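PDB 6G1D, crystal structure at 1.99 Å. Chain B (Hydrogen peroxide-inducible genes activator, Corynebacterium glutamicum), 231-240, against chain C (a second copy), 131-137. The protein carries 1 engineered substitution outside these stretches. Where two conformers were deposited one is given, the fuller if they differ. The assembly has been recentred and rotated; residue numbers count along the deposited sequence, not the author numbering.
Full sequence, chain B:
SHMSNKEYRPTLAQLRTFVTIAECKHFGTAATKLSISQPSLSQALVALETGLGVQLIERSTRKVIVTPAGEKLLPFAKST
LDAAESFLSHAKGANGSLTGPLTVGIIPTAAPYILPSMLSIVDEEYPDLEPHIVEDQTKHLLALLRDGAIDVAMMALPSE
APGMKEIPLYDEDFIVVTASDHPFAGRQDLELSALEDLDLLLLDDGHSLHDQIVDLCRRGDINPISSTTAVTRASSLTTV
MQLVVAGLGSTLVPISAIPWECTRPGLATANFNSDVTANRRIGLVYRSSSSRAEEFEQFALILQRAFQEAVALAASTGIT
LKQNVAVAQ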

ATOM      1  N   VAL B 231       1.206  12.420 -18.500  1.00 65.48           N
ATOM      2  CA  VAL B 231       0.686  12.627 -17.154  1.00 85.94           C
ATOM      3  C   VAL B 231      -0.601  11.844 -16.889  1.00 76.13           C
ATOM      4  O   VAL B 231      -1.147  11.892 -15.795  1.00 81.13           O
ATOM      5  CB  VAL B 231       0.451  14.120 -16.866  1.00 86.97           C
ATOM      6  CG1 VAL B 231      -0.015  14.321 -15.434  1.00 91.40           C
ATOM      7  CG2 VAL B 231       1.721  14.907 -17.121  1.00 78.08           C
ATOM      8  N   THR B 232      -1.077  11.113 -17.890  1.00 80.45           N
ATOM      9  CA  THR B 232      -2.284  10.326 -17.722  1.00 80.86           C
ATOM     10  C   THR B 232      -1.862   8.896 -17.464  1.00 87.76           C
ATOM     11  O   THR B 232      -1.033   8.357 -18.190  1.00 85.27           O
ATOM     12  CB  THR B 232      -3.175  10.362 -18.981  1.00 92.58           C
ATOM     13  OG1 THR B 232      -4.043  11.501 -18.929  1.00 85.25           O
ATOM     14  CG2 THR B 232      -4.029   9.112 -19.066  1.00 93.98           C
ATOM     15  N   ARG B 233      -2.263   8.376 -16.309  0.53 63.16           N
ATOM     16  CA  ARG B 233      -1.940   7.013 -15.927  0.53 52.45           C
ATOM     17  C   ARG B 233      -3.191   6.165 -15.906  0.53 47.35           C
ATOM     18  O   ARG B 233      -4.163   6.528 -15.266  0.53 44.31           O
ATOM     19  CB  ARG B 233      -1.314   6.969 -14.537  0.53 50.63           C
ATOM     20  CG  ARG B 233      -1.069   5.547 -14.056  0.53 46.65           C
ATOM     21  CD  ARG B 233      -0.985   5.422 -12.547  0.53 47.68           C
ATOM     22  NE  ARG B 233      -0.280   4.205 -12.155  0.53 44.91           N
ATOM     23  CZ  ARG B 233      -0.860   3.041 -11.884  0.53 44.33           C
ATOM     24  NH1 ARG B 233      -2.174   2.914 -11.945  0.53 44.15           N
ATOM     25  NH2 ARG B 233      -0.119   1.999 -11.541  0.53 44.05           N
ATOM     26  N   ALA B 234      -3.129   4.988 -16.517  1.00 48.60           N
ATOM     27  CA  ALA B 234      -4.296   4.086 -16.507  1.00 46.64           C
ATOM     28  C   ALA B 234      -3.847   2.700 -16.103  1.00 46.63           C
ATOM     29  O   ALA B 234      -2.746   2.278 -16.490  1.00 46.98           O
ATOM     30  CB  ALA B 234      -4.939   4.063 -17.884  1.00 47.61           C
ATOM     31  N   SER B 235      -4.658   2.007 -15.300  1.00 49.86           N
ATOM     32  CA  SER B 235      -4.270   0.707 -14.806  1.00 47.40           C
ATOM     33  C   SER B 235      -4.863  -0.465 -15.595  1.00 47.60           C
ATOM     34  O   SER B 235      -4.415  -1.589 -15.418  1.00 48.69           O
ATOM     35  CB  SER B 235      -4.569   0.563 -13.306  1.00 52.70           C
ATOM     36  OG  SER B 235      -5.892   0.907 -13.002  1.00 51.67           O
ATOM     37  N   SER B 236      -5.852  -0.210 -16.469  1.00 41.05           N
ATOM     38  CA  SER B 236      -6.501  -1.265 -17.255  1.00 46.66           C
ATOM     39  C   SER B 236      -6.762  -0.837 -18.691  1.00 43.07           C
ATOM     40  O   SER B 236      -6.974   0.341 -18.959  1.00 43.63           O
ATOM     41  CB  SER B 236      -7.844  -1.654 -16.621  1.00 46.90           C
ATOM     42  OG  SER B 236      -8.743  -0.532 -16.602  1.00 49.67           O
ATOM     43  N   LEU B 237      -6.782  -1.798 -19.602  1.00 37.34           N
ATOM     44  CA  LEU B 237      -7.112  -1.553 -20.992  1.00 38.50           C
ATOM     45  C   LEU B 237      -8.496  -0.966 -21.185  1.00 37.83           C
ATOM     46  O   LEU B 237      -8.646  -0.139 -22.064  1.00 39.94           O
ATOM     47  CB  LEU B 237      -6.957  -2.814 -21.823  1.00 38.19           C
ATOM     48  CG  LEU B 237      -5.557  -3.301 -22.064  1.00 38.23           C
ATOM     49  CD1 LEU B 237      -5.549  -4.518 -22.964  1.00 36.33           C
ATOM     50  CD2 LEU B 237      -4.733  -2.209 -22.732  1.00 39.86           C
ATOM     51  N   THR B 238      -9.480  -1.321 -20.352  1.00 33.15           N
ATOM     52  CA  THR B 238     -10.823  -0.757 -20.538  0.66 36.54           C
ATOM     53  C   THR B 238     -10.809   0.748 -20.266  1.00 35.76           C
ATOM     54  O   THR B 238     -11.471   1.504 -20.976  1.00 34.90           O
ATOM     55  CB  THR B 238     -11.896  -1.486 -19.679  0.66 39.00           C
ATOM     56  OG1 THR B 238     -11.880  -2.880 -19.985  0.66 49.33           O
ATOM     57  CG2 THR B 238     -13.315  -0.941 -19.903  0.66 36.97           C
ATOM     58  N   THR B 239     -10.048   1.199 -19.264  1.00 41.05           N
ATOM     59  CA  THR B 239      -9.886   2.642 -19.028  1.00 38.17           C
ATOM     60  C   THR B 239      -9.177   3.314 -20.196  1.00 37.64           C
ATOM     61  O   THR B 239      -9.592   4.369 -20.634  1.00 37.54           O
ATOM     62  CB  THR B 239      -9.169   2.918 -17.704  1.00 40.47           C
ATOM     63  OG1 THR B 239     -10.002   2.448 -16.650  1.00 41.91           O
ATOM     64  CG2 THR B 239      -8.893   4.400 -17.512  1.00 40.42           C
ATOM     65  N   VAL B 240      -8.155   2.677 -20.739  1.00 34.12           N
ATOM     66  CA  VAL B 240      -7.445   3.241 -21.881  1.00 33.98           C
ATOM     67  C   VAL B 240      -8.434   3.402 -23.070  1.00 33.82           C
ATOM     68  O   VAL B 240      -8.421   4.441 -23.724  1.00 34.41           O
ATOM     69  CB  VAL B 240      -6.222   2.386 -22.280  1.00 33.23           C
ATOM     70  CG1 VAL B 240      -5.561   2.842 -23.579  1.00 33.23           C
ATOM     71  CG2 VAL B 240      -5.191   2.460 -21.136  1.00 33.75           C
TER
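Chain C, residues 131-137: PHIVEDQ

Residues 131-135 of chain C form an extended strand that runs alongside the extended, non-helical segment 232-234 of chain B in the same direction, T232(B) facing I133(C), R233(B) facing V134(C) and A234(B) facing E135(C), with CA-CA distances of 5.0, 4.6 and 5.0 Å. R233(B) and V134(C) form a single parallel bridge: R233(B) N donates to I133(C) O (2.9 Å), and E135(C) N donates to R233(B) O (2.9 Å), so R233(B) grips the residues before and after V134(C). Beyond the bridge chain B turns into a helix beginning at L237(B), and the E135(C) side chain, all-trans through chi2, reaches into this turn. Its OE2 accepts from S235(B) N at 2.7 Å and, weakly, from S235(B) OG at 3.0 Å and S236(B) N at 3.4 Å; its OE1 accepts from T239(B) OG1 at 2.7 Å. Water 2 links E135(C) OE1 (2.6 Å) to S236(B) OG (2.7 Å), the helix N-cap. The R233(B) side chain extends along chain C, NH1 donating to E135(C) O at 2.7 Å near the guanidinium plane, while D136(C) OD2 lies over one face, 3.4 Å from R233(B) NE, a salt bridge of charges alone. At the other end, V231(B) CG1 packs 4.1 Å from H132(C) CB, and water 1 joins T232(B) OG1 (2.8 Å) to H132(C) ND1 (2.7 Å).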

ATOM      1  N   PRO C 131      -8.112  18.331 -18.340  1.00 58.95           N
ATOM      2  CA  PRO C 131      -8.055  17.258 -17.346  1.00 52.46           C
ATOM      3  C   PRO C 131      -6.944  16.248 -17.630  1.00 49.53           C
ATOM      4  O   PRO C 131      -6.597  15.977 -18.777  1.00 55.79           O
ATOM      5  CB  PRO C 131      -9.455  16.636 -17.417  1.00 57.84           C
ATOM      6  CG  PRO C 131      -9.913  16.910 -18.815  1.00 56.31           C
ATOM      7  CD  PRO C 131      -9.171  18.102 -19.337  1.00 56.82           C
ATOM      8  N   HIS C 132      -6.340  15.757 -16.560  1.00 53.89           N
ATOM      9  CA  HIS C 132      -5.320  14.724 -16.594  1.00 52.84           C
ATOM     10  C   HIS C 132      -5.815  13.719 -15.576  1.00 51.40           C
ATOM     11  O   HIS C 132      -6.277  14.103 -14.503  1.00 52.99           O
ATOM     12  CB  HIS C 132      -3.963  15.310 -16.243  1.00 59.63           C
ATOM     13  CG  HIS C 132      -3.497  16.310 -17.243  1.00 66.90           C
ATOM     14  ND1 HIS C 132      -3.284  15.992 -18.569  1.00 70.22           N
ATOM     15  CD2 HIS C 132      -3.289  17.643 -17.139  1.00 73.17           C
ATOM     16  CE1 HIS C 132      -2.919  17.079 -19.227  1.00 67.48           C
ATOM     17  NE2 HIS C 132      -2.918  18.094 -18.382  1.00 74.23           N
ATOM     18  N   ILE C 133      -5.768  12.450 -15.957  1.00 43.58           N
ATOM     19  CA  ILE C 133      -6.436  11.394 -15.237  1.00 42.44           C
ATOM     20  C   ILE C 133      -5.376  10.452 -14.732  1.00 42.43           C
ATOM     21  O   ILE C 133      -4.502  10.031 -15.485  1.00 43.54           O
ATOM     22  CB  ILE C 133      -7.403  10.632 -16.177  1.00 44.81           C
ATOM     23  CG1 ILE C 133      -8.439  11.597 -16.785  1.00 44.44           C
ATOM     24  CG2 ILE C 133      -8.118   9.505 -15.435  1.00 41.49           C
ATOM     25  CD1 ILE C 133      -9.274  12.348 -15.770  1.00 43.49           C
ATOM     26  N   VAL C 134      -5.425  10.177 -13.433  1.00 40.48           N
ATOM     27  CA  VAL C 134      -4.559   9.188 -12.825  1.00 40.58           C
ATOM     28  C   VAL C 134      -5.485   8.148 -12.184  1.00 39.91           C
ATOM     29  O   VAL C 134      -6.177   8.422 -11.217  1.00 39.41           O
ATOM     30  CB  VAL C 134      -3.635   9.788 -11.767  1.00 40.90           C
ATOM     31  CG1 VAL C 134      -2.786   8.680 -11.159  1.00 43.04           C
ATOM     32  CG2 VAL C 134      -2.754  10.863 -12.413  1.00 41.76           C
ATOM     33  N   GLU C 135      -5.494   6.944 -12.755  1.00 41.11           N
ATOM     34  CA  GLU C 135      -6.310   5.865 -12.273  1.00 39.57           C
ATOM     35  C   GLU C 135      -5.372   5.039 -11.398  1.00 40.03           C
ATOM     36  O   GLU C 135      -4.370   4.519 -11.890  1.00 40.83           O
ATOM     37  CB  GLU C 135      -6.804   5.027 -13.434  1.00 40.61           C
ATOM     38  CG  GLU C 135      -7.639   3.823 -12.982  1.00 45.04           C
ATOM     39  CD  GLU C 135      -8.101   2.926 -14.127  1.00 40.33           C
ATOM     40  OE1 GLU C 135      -9.297   2.605 -14.034  1.00 42.70           O
ATOM     41  OE2 GLU C 135      -7.341   2.556 -15.064  1.00 41.15           O
ATOM     42  N   ASP C 136      -5.673   4.944 -10.106  1.00 43.30           N
ATOM     43  CA  ASP C 136      -4.816   4.178  -9.200  1.00 43.49           C
ATOM     44  C   ASP C 136      -5.615   3.868  -7.956  1.00 43.10           C
ATOM     45  O   ASP C 136      -6.684   4.447  -7.698  1.00 43.95           O
ATOM     46  CB  ASP C 136      -3.519   4.954  -8.850  1.00 47.27           C
ATOM     47  CG  ASP C 136      -2.287   4.026  -8.620  1.00 51.13           C
ATOM     48  OD1 ASP C 136      -2.438   2.841  -8.202  1.00 51.56           O
ATOM     49  OD2 ASP C 136      -1.150   4.502  -8.858  1.00 54.52           O
ATOM     50  N   GLN C 137      -5.110   2.901  -7.194  1.00 41.86           N
ATOM     51  CA  GLN C 137      -5.756   2.475  -5.948  1.00 42.02           C
ATOM     52  C   GLN C 137      -5.658   3.557  -4.880  1.00 42.46           C
ATOM     53  O   GLN C 137      -4.812   4.452  -4.934  1.00 42.11           O
ATOM     54  CB  GLN C 137      -5.166   1.150  -5.496  1.00 46.05           C
ATOM     55  CG  GLN C 137      -5.563   0.017  -6.486  1.00 56.03           C
ATOM     56  CD  GLN C 137      -4.865  -1.322  -6.276  1.00 64.96           C
ATOM     57  OE1 GLN C 137      -5.270  -2.336  -6.824  1.00 76.64           O
ATOM     58  NE2 GLN C 137      -3.801  -1.319  -5.473  1.00 76.14           N
TER
HETATM   59  O   HOH W   1      -4.143  14.005 -20.179  1.00 74.26           O
HETATM   60  O   HOH W   2      -9.937   0.058 -14.222  1.00 55.14           O